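PDB 6UB0: Glyco_hydro_cc domain-containing protein from Blastomyces gilchristii, which probably acts as a family GH128 exo-beta-1,3-glucanase that cleaves curdlan, here with laminaribiose bound at its -2 and -1 subsites. Local coordinates for residues L7-I12 against S26-P31; Y42-W47 against K68-F73; G53-D58 against K95-Y100; A104-P109 against K135-A140. One frame throughout, in Å; residues are numbered along the deposited sequence.

Interaction 1: L7-I12 against S26-P31. With BGC (beta-D-glucopyranose), chain B.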
# COMPACT_ATOMS: atom_id res chain seq x y z
N LEU A 7 7.94 -4.66 1.73
CA LEU A 7 8.22 -5.66 0.67
C LEU A 7 6.86 -6.10 0.10
O LEU A 7 6.20 -6.94 0.71
CB LEU A 7 9.01 -6.81 1.30
CG LEU A 7 10.45 -6.43 1.72
CD1 LEU A 7 11.07 -7.61 2.46
CD2 LEU A 7 11.29 -6.03 0.52
N ALA A 8 6.52 -5.59 -1.09
CA ALA A 8 5.30 -5.92 -1.85
C ALA A 8 5.62 -7.10 -2.80
O ALA A 8 6.44 -6.95 -3.67
CB ALA A 8 4.88 -4.69 -2.60
N TYR A 9 5.04 -8.28 -2.60
CA TYR A 9 5.48 -9.49 -3.34
C TYR A 9 4.33 -10.35 -3.82
O TYR A 9 3.20 -10.21 -3.39
CB TYR A 9 6.30 -10.41 -2.43
CG TYR A 9 5.57 -11.04 -1.28
CD1 TYR A 9 5.32 -10.34 -0.09
CD2 TYR A 9 5.07 -12.33 -1.37
CE1 TYR A 9 4.71 -10.95 0.98
CE2 TYR A 9 4.43 -12.93 -0.30
CZ TYR A 9 4.21 -12.23 0.86
OH TYR A 9 3.60 -12.88 1.87
N ASN A 10 4.65 -11.23 -4.75
CA ASN A 10 3.80 -12.37 -5.13
C ASN A 10 4.47 -13.68 -4.68
O ASN A 10 3.82 -14.50 -3.97
CB ASN A 10 3.50 -12.32 -6.63
CG ASN A 10 2.54 -11.24 -7.08
OD1 ASN A 10 2.42 -11.00 -8.27
ND2 ASN A 10 1.80 -10.61 -6.16
N ASN A 11 5.75 -13.85 -4.98
CA ASN A 11 6.53 -15.07 -4.66
C ASN A 11 7.21 -14.89 -3.30
O ASN A 11 8.08 -14.04 -3.19
CB ASN A 11 7.57 -15.33 -5.75
CG ASN A 11 8.35 -16.61 -5.56
OD1 ASN A 11 8.26 -17.25 -4.50
ND2 ASN A 11 9.14 -16.96 -6.55
N ILE A 12 6.79 -15.63 -2.26
CA ILE A 12 7.31 -15.34 -0.89
C ILE A 12 8.80 -15.72 -0.83
O ILE A 12 9.55 -15.07 -0.05
CB ILE A 12 6.47 -15.97 0.23
CG1 ILE A 12 6.87 -15.32 1.56
CG2 ILE A 12 6.60 -17.48 0.25
CD1 ILE A 12 5.86 -15.48 2.66
N SER A 26 5.47 -6.43 4.91
CA SER A 26 5.23 -7.09 3.62
C SER A 26 3.74 -7.14 3.35
O SER A 26 2.94 -7.11 4.31
CB SER A 26 5.80 -8.43 3.57
OG SER A 26 5.09 -9.28 4.41
N TYR A 27 3.39 -7.26 2.07
CA TYR A 27 2.01 -7.61 1.65
C TYR A 27 2.14 -8.17 0.26
O TYR A 27 3.19 -7.97 -0.35
CB TYR A 27 1.07 -6.40 1.84
CG TYR A 27 0.94 -5.47 0.67
CD1 TYR A 27 1.98 -4.62 0.34
CD2 TYR A 27 -0.22 -5.44 -0.11
CE1 TYR A 27 1.87 -3.77 -0.76
CE2 TYR A 27 -0.37 -4.54 -1.15
CZ TYR A 27 0.69 -3.72 -1.50
OH TYR A 27 0.64 -2.88 -2.59
N ASN A 28 1.09 -8.81 -0.18
CA ASN A 28 1.05 -9.55 -1.44
C ASN A 28 -0.30 -9.40 -2.13
O ASN A 28 -0.62 -10.29 -2.94
CB ASN A 28 1.32 -11.02 -1.18
CG ASN A 28 0.32 -11.75 -0.31
OD1 ASN A 28 -0.55 -11.16 0.34
ND2 ASN A 28 0.45 -13.05 -0.34
N TRP A 29 -1.02 -8.32 -1.84
CA TRP A 29 -2.34 -8.05 -2.47
C TRP A 29 -3.32 -9.19 -2.21
O TRP A 29 -4.34 -9.26 -2.95
CB TRP A 29 -2.16 -7.88 -3.97
CG TRP A 29 -1.39 -6.68 -4.41
CD1 TRP A 29 -1.90 -5.44 -4.63
CD2 TRP A 29 0.02 -6.59 -4.70
NE1 TRP A 29 -0.92 -4.59 -5.02
CE2 TRP A 29 0.27 -5.26 -5.08
CE3 TRP A 29 1.08 -7.50 -4.67
CZ2 TRP A 29 1.53 -4.78 -5.40
CZ3 TRP A 29 2.34 -7.03 -5.04
CH2 TRP A 29 2.55 -5.71 -5.44
N GLU A 30 -3.06 -10.05 -1.22
CA GLU A 30 -3.93 -11.19 -0.90
C GLU A 30 -4.30 -11.06 0.56
O GLU A 30 -3.66 -10.30 1.30
CB GLU A 30 -3.24 -12.54 -1.09
CG GLU A 30 -2.87 -12.85 -2.52
CD GLU A 30 -4.09 -12.98 -3.40
OE1 GLU A 30 -5.18 -13.34 -2.86
OE2 GLU A 30 -3.95 -12.68 -4.60
N PRO A 31 -5.31 -11.83 1.01
CA PRO A 31 -5.65 -11.89 2.43
C PRO A 31 -4.74 -12.82 3.27
O PRO A 31 -4.75 -12.71 4.50
CB PRO A 31 -7.12 -12.37 2.33
CG PRO A 31 -7.10 -13.34 1.16
CD PRO A 31 -6.22 -12.63 0.16
C2 BGC B . -2.90 -7.07 -8.84
C3 BGC B . -2.47 -8.09 -7.82
C4 BGC B . -1.05 -8.48 -8.17
C5 BGC B . -0.16 -7.22 -8.23
C6 BGC B . 1.31 -7.34 -8.67
C1 BGC B . -1.96 -5.90 -8.93
O2 BGC B . -4.17 -6.62 -8.38
O3 BGC B . -3.40 -9.21 -7.68
O4 BGC B . -0.71 -9.42 -7.15
O5 BGC B . -0.61 -6.28 -9.21
O6 BGC B . 1.32 -8.12 -9.90
O HOH W 1 5.38 -12.33 4.12
O HOH W 2 1.80 -14.62 -2.19
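Tyr-9 turns CG between its backbone N and carbonyl carbon (chi1 65°), on the side of Asn-28 CB, and Asn-28 does the same with its amide carbon (chi1 63°). They lie side by side, pointing the same way. Asn-28 CB is 3.8 Å from the centroid of the Tyr-9 ring, over its centre, as a CH-pi contact, while Ser-26 CB sits at the edge of that ring. The backbones pair as parallel neighbours, Leu-7 with Ser-26 and Ala-8 with Tyr-27. Tyr-27 N donates to Leu-7 O at 3.1 Å, and Tyr-9 N to Tyr-27 O at 2.9 Å.

Beyond the strands, Asn-10 and Trp-29 line the glycan pocket. One face of the Trp-29 indole lies against the glucose, BGC C5 over its centre and 3.6 Å from CD2; Tyr-27 OH, bonded to Thr-175 O, lies against the opposite face toward the rim. Ala-8 CB touches Trp-29 CH2, and NE1 bonds Glu-176. Asn-10 crosses the indole at about a right angle, and its ND2 reaches BGC O4 at 2.9 Å and Tyr-9 O at 3.1 Å, the latter from above the carbonyl plane. Asn-28 OD1 accepts from Glu-30 N, an Asx turn, and bonds Tyr-42 OH. One water joins Tyr-9 OH, also bonded to Pro-33 O, to Ser-26 OG; another joins Asn-10 O to Asn-28 ND2.

This contact gives the sugar two kinds of hold, an apolar face on the indole and an amide N-H on O4. With nitrogen as modelled, ND2 serves both Tyr-9 O and BGC O4, consistent with this turn of the amide.

Interaction 2: Y42-W47 against K68-F73. With BGC (beta-D-glucopyranose), chain B.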
# COMPACT_ATOMS: atom_id res chain seq x y z
N TYR A 42 3.59 -9.13 8.18
CA TYR A 42 2.68 -9.31 7.02
C TYR A 42 1.39 -8.51 7.29
O TYR A 42 0.83 -8.49 8.43
CB TYR A 42 2.35 -10.79 6.81
CG TYR A 42 1.27 -11.01 5.80
CD1 TYR A 42 1.52 -10.74 4.46
CD2 TYR A 42 0.00 -11.42 6.17
CE1 TYR A 42 0.55 -10.93 3.50
CE2 TYR A 42 -0.98 -11.61 5.21
CZ TYR A 42 -0.70 -11.32 3.88
OH TYR A 42 -1.63 -11.47 2.91
N VAL A 43 0.89 -7.86 6.24
CA VAL A 43 -0.37 -7.09 6.33
C VAL A 43 -1.38 -7.72 5.39
O VAL A 43 -1.25 -7.64 4.17
CB VAL A 43 -0.15 -5.60 6.02
CG1 VAL A 43 -1.45 -4.84 6.14
CG2 VAL A 43 0.91 -5.01 6.92
N PRO A 44 -2.45 -8.35 5.91
CA PRO A 44 -3.50 -8.88 5.04
C PRO A 44 -4.22 -7.78 4.27
O PRO A 44 -4.32 -6.66 4.79
CB PRO A 44 -4.44 -9.59 6.03
CG PRO A 44 -3.58 -9.85 7.23
CD PRO A 44 -2.66 -8.65 7.32
N MET A 45 -4.62 -8.11 3.03
CA MET A 45 -5.47 -7.23 2.19
C MET A 45 -6.80 -7.89 1.84
O MET A 45 -6.84 -9.01 1.35
CB MET A 45 -4.72 -6.79 0.94
CG MET A 45 -5.66 -6.11 -0.06
SD MET A 45 -4.85 -5.55 -1.56
CE MET A 45 -4.22 -3.96 -1.07
N LEU A 46 -7.88 -7.14 2.08
CA LEU A 46 -9.19 -7.32 1.42
C LEU A 46 -9.16 -6.62 0.05
O LEU A 46 -9.31 -5.45 0.01
CB LEU A 46 -10.29 -6.75 2.31
CG LEU A 46 -11.71 -6.96 1.77
CD1 LEU A 46 -11.84 -8.38 1.29
CD2 LEU A 46 -12.78 -6.62 2.84
N TRP A 47 -8.89 -7.37 -1.00
CA TRP A 47 -8.55 -6.84 -2.35
C TRP A 47 -9.78 -6.18 -2.98
O TRP A 47 -9.62 -5.19 -3.71
CB TRP A 47 -8.03 -7.99 -3.19
CG TRP A 47 -7.55 -7.59 -4.54
CD1 TRP A 47 -6.29 -7.23 -4.90
CD2 TRP A 47 -8.37 -7.42 -5.71
NE1 TRP A 47 -6.24 -6.95 -6.23
CE2 TRP A 47 -7.51 -7.01 -6.74
CE3 TRP A 47 -9.74 -7.60 -6.00
CZ2 TRP A 47 -7.98 -6.80 -8.05
CZ3 TRP A 47 -10.20 -7.37 -7.28
CH2 TRP A 47 -9.32 -6.97 -8.28
N LYS A 68 -0.73 -6.21 12.93
CA LYS A 68 -1.24 -4.99 13.59
C LYS A 68 -2.17 -4.23 12.64
O LYS A 68 -2.76 -3.23 13.06
CB LYS A 68 -0.04 -4.15 14.04
CG LYS A 68 0.92 -4.94 14.93
CD LYS A 68 2.28 -4.32 15.11
CE LYS A 68 2.37 -3.45 16.35
NZ LYS A 68 3.73 -3.53 16.93
N ASN A 69 -2.22 -4.62 11.38
CA ASN A 69 -2.74 -3.73 10.32
C ASN A 69 -3.51 -4.55 9.30
O ASN A 69 -3.16 -5.69 9.07
CB ASN A 69 -1.63 -2.96 9.58
CG ASN A 69 -0.93 -1.93 10.43
OD1 ASN A 69 -1.48 -0.89 10.71
ND2 ASN A 69 0.29 -2.22 10.88
N LEU A 70 -4.55 -3.96 8.72
CA LEU A 70 -5.31 -4.61 7.64
C LEU A 70 -5.50 -3.58 6.52
O LEU A 70 -5.86 -2.42 6.84
CB LEU A 70 -6.69 -5.06 8.11
CG LEU A 70 -6.71 -6.09 9.23
CD1 LEU A 70 -8.12 -6.27 9.74
CD2 LEU A 70 -6.12 -7.40 8.77
N LEU A 71 -5.42 -4.03 5.28
CA LEU A 71 -5.63 -3.15 4.09
C LEU A 71 -6.95 -3.49 3.38
O LEU A 71 -7.27 -4.70 3.21
CB LEU A 71 -4.51 -3.29 3.05
CG LEU A 71 -3.15 -2.77 3.46
CD1 LEU A 71 -2.07 -3.46 2.67
CD2 LEU A 71 -3.03 -1.26 3.39
N ALA A 72 -7.58 -2.47 2.81
CA ALA A 72 -8.84 -2.64 2.06
C ALA A 72 -8.56 -2.69 0.56
O ALA A 72 -7.39 -2.88 0.19
CB ALA A 72 -9.78 -1.52 2.42
N PHE A 73 -9.59 -2.47 -0.26
CA PHE A 73 -9.65 -2.87 -1.68
C PHE A 73 -8.50 -2.24 -2.48
O PHE A 73 -8.03 -1.13 -2.21
CB PHE A 73 -11.04 -2.51 -2.23
CG PHE A 73 -12.12 -2.60 -1.16
CD1 PHE A 73 -12.43 -3.81 -0.55
CD2 PHE A 73 -12.82 -1.46 -0.75
CE1 PHE A 73 -13.41 -3.91 0.43
CE2 PHE A 73 -13.82 -1.56 0.23
CZ PHE A 73 -14.09 -2.78 0.83
C2 BGC B . -2.90 -7.07 -8.84
C3 BGC B . -2.47 -8.09 -7.82
C4 BGC B . -1.05 -8.48 -8.17
C5 BGC B . -0.16 -7.22 -8.23
C6 BGC B . 1.31 -7.34 -8.67
C1 BGC B . -1.96 -5.90 -8.93
O2 BGC B . -4.17 -6.62 -8.38
O3 BGC B . -3.40 -9.21 -7.68
O4 BGC B . -0.71 -9.42 -7.15
O5 BGC B . -0.61 -6.28 -9.21
O6 BGC B . 1.32 -8.12 -9.90
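Val-43 CG1, anti to its backbone N (chi1 -179°), lies 3.8 Å from Leu-71 CG at the apolar heart of this contact. Met-45 CB meets Leu-71 CB at 4.1 Å, and the methionine, bent at its last torsion, brings CE near Ala-72 O. Pro-44 uses its ring carbons CB and CG against the CD2 branch of Leu-70. Farther along, Leu-46 and Phe-73 run side by side in the same direction, Leu-46 CD2 being 3.7 Å from Phe-73 CE1.

The backbones that carry these groups run nearly parallel and are bridged once, at Met-45 and Leu-71. Leu-71 N donates to Pro-44 O at 2.9 Å, and Leu-46 N returns a 2.8 Å bond to Leu-71 O, nearly along the C=O axis. Asn-69 O is buried against Val-43 CG1 and has no polar partner in the model. At the polar edge Trp-47 NE1 gives its N-H to BGC O2 at 3.0 Å, the oxygen lying in the indole plane; Arg-50 makes a cation-pi contact with the same ring.

In the TIM barrel the pair fills the place between strands 23-27 and 105-111. Val-43 and Leu-71 meet Trp-173 of strand 172-180 and Met-45 meets Tyr-27, whereas Leu-46 and Phe-73 pack on helix 86-96.

Interaction 3: G53-D58 against K95-Y100; sequences GSWNAD and KYMNPY
Trp-55 reaches across to Tyr-96 from helix 52-64, one of the outer helices of the TIM barrel, which here packs against the end of helix 86-96 and the turn after it. Its CB points at the other segment, and CG lies anti to the backbone N (chi1 -179°), carried out from the helix. On the indole, CD1 lies 3.0 Å from Tyr-96 O and also meets Tyr-96 CB. NE1 comes next: Tyr-96 O lies in the indole plane 2.7 Å away, but the N-H angle of 128° makes this a weak hydrogen bond. NE1 also has Tyr-100 CE2 at 4.0 Å, the two rings meeting obliquely with planes at 77°. On the six-membered ring, CZ2 is 3.6 Å from Met-97 SD, a Met-aromatic contact made obliquely, and a bend at chi2 of Met-97 brings the sulfur there. At the far rim CZ3 rests on the backbone of Met-45 and Leu-46 and on Pro-31.

The tyrosines frame this indole and are held in turn. Tyr-96 stacks on Tyr-52 and also touches Leu-46, while Tyr-100 packs against Ala-59, Glu-60 and Ile-63 farther along helix 52-64. Tyr-100 N donates to Met-97 O at 3.0 Å, closing the 3-10 turn. On the solvent side Asn-56 crosses Tyr-100 at about a right angle. Its ND2 sits at the edge of the Tyr-96 ring, 4.2 Å from CD1, and the Tyr-100 OH comes within 3.2 Å of Asn-56 CA.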
# COMPACT_ATOMS: atom_id res chain seq x y z
N GLY A 53 -16.04 -13.41 0.79
CA GLY A 53 -16.30 -14.80 1.20
C GLY A 53 -15.45 -15.26 2.36
O GLY A 53 -15.99 -15.92 3.22
N SER A 54 -14.14 -14.95 2.37
CA SER A 54 -13.16 -15.51 3.34
C SER A 54 -12.67 -14.44 4.33
O SER A 54 -11.96 -14.79 5.30
CB SER A 54 -12.02 -16.18 2.63
OG SER A 54 -11.19 -15.22 2.00
N TRP A 55 -13.00 -13.18 4.09
CA TRP A 55 -12.38 -12.03 4.81
C TRP A 55 -12.52 -12.20 6.33
O TRP A 55 -11.56 -11.95 7.05
CB TRP A 55 -13.01 -10.73 4.36
CG TRP A 55 -12.40 -9.57 5.06
CD1 TRP A 55 -13.04 -8.63 5.81
CD2 TRP A 55 -11.01 -9.25 5.08
NE1 TRP A 55 -12.12 -7.75 6.31
CE2 TRP A 55 -10.88 -8.07 5.84
CE3 TRP A 55 -9.87 -9.83 4.49
CZ2 TRP A 55 -9.65 -7.45 6.02
CZ3 TRP A 55 -8.65 -9.22 4.69
CH2 TRP A 55 -8.54 -8.05 5.45
N ASN A 56 -13.69 -12.59 6.83
CA ASN A 56 -13.84 -12.79 8.29
C ASN A 56 -12.64 -13.64 8.74
O ASN A 56 -11.89 -13.19 9.68
CB ASN A 56 -15.26 -13.31 8.50
CG ASN A 56 -16.08 -12.55 7.48
OD1 ASN A 56 -16.17 -12.96 6.30
ND2 ASN A 56 -16.41 -11.32 7.83
N ALA A 57 -12.60 -14.86 8.15
CA ALA A 57 -11.69 -15.96 8.53
C ALA A 57 -10.27 -15.46 8.35
O ALA A 57 -9.45 -15.71 9.22
CB ALA A 57 -11.94 -17.16 7.67
N ASP A 58 -10.02 -14.73 7.26
CA ASP A 58 -8.64 -14.29 6.90
C ASP A 58 -8.17 -13.24 7.92
O ASP A 58 -7.07 -13.42 8.45
CB ASP A 58 -8.60 -13.77 5.46
CG ASP A 58 -9.01 -14.78 4.39
OD1 ASP A 58 -8.60 -15.94 4.47
OD2 ASP A 58 -9.68 -14.33 3.43
N LYS A 95 -18.94 -2.60 6.50
CA LYS A 95 -19.34 -4.01 6.74
C LYS A 95 -18.14 -4.88 7.12
O LYS A 95 -18.28 -5.62 8.10
CB LYS A 95 -20.06 -4.62 5.54
CG LYS A 95 -20.54 -6.06 5.74
CD LYS A 95 -21.62 -6.47 4.72
CE LYS A 95 -21.56 -7.94 4.33
NZ LYS A 95 -22.32 -8.83 5.26
N TYR A 96 -17.06 -4.86 6.35
CA TYR A 96 -16.04 -5.95 6.32
C TYR A 96 -14.75 -5.51 7.03
O TYR A 96 -14.04 -6.38 7.55
CB TYR A 96 -15.76 -6.39 4.88
CG TYR A 96 -16.79 -7.31 4.28
CD1 TYR A 96 -16.90 -8.62 4.70
CD2 TYR A 96 -17.61 -6.90 3.23
CE1 TYR A 96 -17.83 -9.50 4.15
CE2 TYR A 96 -18.54 -7.76 2.65
CZ TYR A 96 -18.65 -9.07 3.12
OH TYR A 96 -19.58 -9.95 2.61
N MET A 97 -14.47 -4.20 7.11
CA MET A 97 -13.26 -3.67 7.79
C MET A 97 -13.57 -3.12 9.22
O MET A 97 -12.83 -3.51 10.17
CB MET A 97 -12.64 -2.58 6.91
CG MET A 97 -12.33 -3.10 5.49
SD MET A 97 -10.88 -4.18 5.35
CE MET A 97 -9.59 -3.14 6.03
N ASN A 98 -14.52 -2.17 9.37
CA ASN A 98 -14.82 -1.49 10.67
C ASN A 98 -14.85 -2.45 11.86
O ASN A 98 -14.55 -2.03 12.97
CB ASN A 98 -16.19 -0.79 10.68
CG ASN A 98 -16.12 0.65 10.22
OD1 ASN A 98 -15.20 1.03 9.51
ND2 ASN A 98 -17.08 1.47 10.60
N PRO A 99 -15.40 -3.67 11.71
CA PRO A 99 -15.42 -4.68 12.77
C PRO A 99 -14.10 -5.04 13.45
O PRO A 99 -14.16 -5.48 14.53
CB PRO A 99 -15.87 -5.97 12.06
CG PRO A 99 -16.23 -5.57 10.63
CD PRO A 99 -16.29 -4.06 10.61
N TYR A 100 -12.97 -4.92 12.76
CA TYR A 100 -11.62 -5.23 13.28
C TYR A 100 -10.93 -3.98 13.81
O TYR A 100 -9.74 -4.04 14.08
CB TYR A 100 -10.81 -5.90 12.17
CG TYR A 100 -11.51 -7.13 11.68
CD1 TYR A 100 -11.42 -8.30 12.39
CD2 TYR A 100 -12.34 -7.08 10.57
CE1 TYR A 100 -12.08 -9.43 11.98
CE2 TYR A 100 -13.06 -8.20 10.18
CZ TYR A 100 -12.93 -9.37 10.90
OH TYR A 100 -13.59 -10.50 10.55

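Interaction 4: A104-P109 against K135-A140; sequences ARLGSP and KIDFLA
Leu-106 O accepts two successive N-H groups, Asp-137 N at 2.8 Å and Phe-138 N at 3.2 Å, where the parallel strands of a beta-alpha-beta unit begin to pair in the TIM barrel. The Asp-137 side chain answers from the other direction: OD2 takes Leu-106 N at 2.9 Å on its anti lone pair, so both the N-H and the C=O of Leu-106 are bonded to the 137-138 turn. Ser-108 N continues the ladder to Phe-138 O at 2.8 Å. Its OG, held between N and the carbonyl carbon, accepts from Ala-140 N in a nearly straight bond (167°) and donates to Pro-109 O.

Gly-107 CA lies over one face of the Phe-138 ring, toward the rim; their modelled spacing is too short to trust. Trp-173 stacks on the same phenylalanine.

In the outer shell, Tyr-93 OH bonds Lys-135 O, the carbonyl against which Leu-106 CD1 lies. Arg-105 turns a guanidinium face to Asp-137 CB but makes its salt bridge with Glu-204 through NH1. Its NE stays 4.4 Å from Asp-137 OD1, and no N-H of the guanidinium is directed to that oxygen.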
# COMPACT_ATOMS: atom_id res chain seq x y z
N ALA A 104 -6.99 -3.93 15.12
CA ALA A 104 -6.04 -3.66 14.04
C ALA A 104 -6.29 -2.26 13.49
O ALA A 104 -7.46 -1.74 13.60
CB ALA A 104 -6.21 -4.74 12.99
N ARG A 105 -5.21 -1.68 12.97
CA ARG A 105 -5.28 -0.40 12.25
C ARG A 105 -5.75 -0.75 10.83
O ARG A 105 -5.40 -1.84 10.32
CB ARG A 105 -3.95 0.32 12.40
CG ARG A 105 -3.51 0.43 13.85
CD ARG A 105 -2.22 1.17 13.96
NE ARG A 105 -2.38 2.53 13.49
CZ ARG A 105 -1.84 3.01 12.38
NH1 ARG A 105 -1.10 2.22 11.62
NH2 ARG A 105 -2.08 4.26 12.01
N LEU A 106 -6.72 0.03 10.35
CA LEU A 106 -7.44 -0.21 9.09
C LEU A 106 -6.96 0.82 8.07
O LEU A 106 -6.93 2.07 8.37
CB LEU A 106 -8.94 -0.11 9.36
CG LEU A 106 -9.46 -1.04 10.45
CD1 LEU A 106 -10.98 -0.91 10.64
CD2 LEU A 106 -9.07 -2.48 10.15
N GLY A 107 -6.55 0.31 6.90
CA GLY A 107 -6.07 1.13 5.78
C GLY A 107 -7.15 1.27 4.74
O GLY A 107 -7.84 0.31 4.46
N SER A 108 -7.35 2.47 4.23
CA SER A 108 -8.39 2.71 3.21
C SER A 108 -8.18 1.82 1.98
O SER A 108 -7.11 1.25 1.74
CB SER A 108 -8.36 4.13 2.79
OG SER A 108 -7.39 4.27 1.80
N PRO A 109 -9.20 1.71 1.11
CA PRO A 109 -8.95 1.20 -0.24
C PRO A 109 -7.83 2.08 -0.80
O PRO A 109 -7.72 3.29 -0.51
CB PRO A 109 -10.29 1.40 -0.95
CG PRO A 109 -11.28 1.51 0.20
CD PRO A 109 -10.54 2.32 1.22
N LYS A 135 -14.15 3.37 9.78
CA LYS A 135 -13.06 3.37 10.80
C LYS A 135 -11.71 3.18 10.09
O LYS A 135 -11.36 2.03 9.78
CB LYS A 135 -13.30 2.30 11.86
CG LYS A 135 -14.44 2.65 12.82
CD LYS A 135 -14.76 1.59 13.85
CE LYS A 135 -15.93 1.95 14.73
NZ LYS A 135 -16.92 0.86 14.69
N ILE A 136 -11.02 4.29 9.82
CA ILE A 136 -9.83 4.36 8.92
C ILE A 136 -8.70 5.01 9.70
O ILE A 136 -8.82 6.20 10.04
CB ILE A 136 -10.11 5.13 7.61
CG1 ILE A 136 -11.29 4.55 6.82
CG2 ILE A 136 -8.86 5.18 6.75
CD1 ILE A 136 -11.92 5.51 5.84
N ASP A 137 -7.62 4.26 9.90
CA ASP A 137 -6.38 4.68 10.60
C ASP A 137 -5.43 5.28 9.59
O ASP A 137 -4.61 6.07 10.01
CB ASP A 137 -5.69 3.53 11.35
CG ASP A 137 -6.53 3.05 12.50
OD1 ASP A 137 -6.56 3.75 13.49
OD2 ASP A 137 -7.23 2.02 12.35
N PHE A 138 -5.50 4.89 8.30
CA PHE A 138 -4.52 5.40 7.29
C PHE A 138 -5.09 5.22 5.88
O PHE A 138 -5.87 4.30 5.70
CB PHE A 138 -3.16 4.72 7.51
CG PHE A 138 -3.15 3.24 7.23
CD1 PHE A 138 -2.88 2.75 5.96
CD2 PHE A 138 -3.37 2.33 8.25
CE1 PHE A 138 -2.87 1.39 5.72
CE2 PHE A 138 -3.38 0.96 8.01
CZ PHE A 138 -3.11 0.49 6.75
N LEU A 139 -4.82 6.16 4.99
CA LEU A 139 -5.12 6.05 3.54
C LEU A 139 -4.03 5.20 2.89
O LEU A 139 -2.89 5.38 3.22
CB LEU A 139 -5.14 7.41 2.84
CG LEU A 139 -6.11 8.46 3.38
CD1 LEU A 139 -6.23 9.63 2.41
CD2 LEU A 139 -7.49 7.86 3.62
N ALA A 140 -4.41 4.38 1.92
CA ALA A 140 -3.47 3.66 1.05
C ALA A 140 -3.58 4.36 -0.31
O ALA A 140 -4.71 4.59 -0.79
CB ALA A 140 -3.81 2.20 0.97

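Overall arrangement
Interactions 1, 2 and 4 follow one another round the barrel wall. Ser-26 O meets Val-43 N at 2.9 Å between interactions 1 and 2, and Leu-70 N meets Arg-105 O at 2.8 Å between interactions 2 and 4. Interaction 3 lies outside the wall, its centre about 10 Å from that of interaction 2, with Trp-55 CZ3 3.4 Å from Leu-46 N; Asn-98 OD1 also reaches Lys-135 N of interaction 4. The sugar is shared by interactions 1 and 2, whose Asn-10, Trp-29 and Trp-47 line the glycan pocket with Gln-81. The side chain of Trp-55 stays about 13 Å from that glucose, and that of Ala-140 about 11 Å from the second sugar.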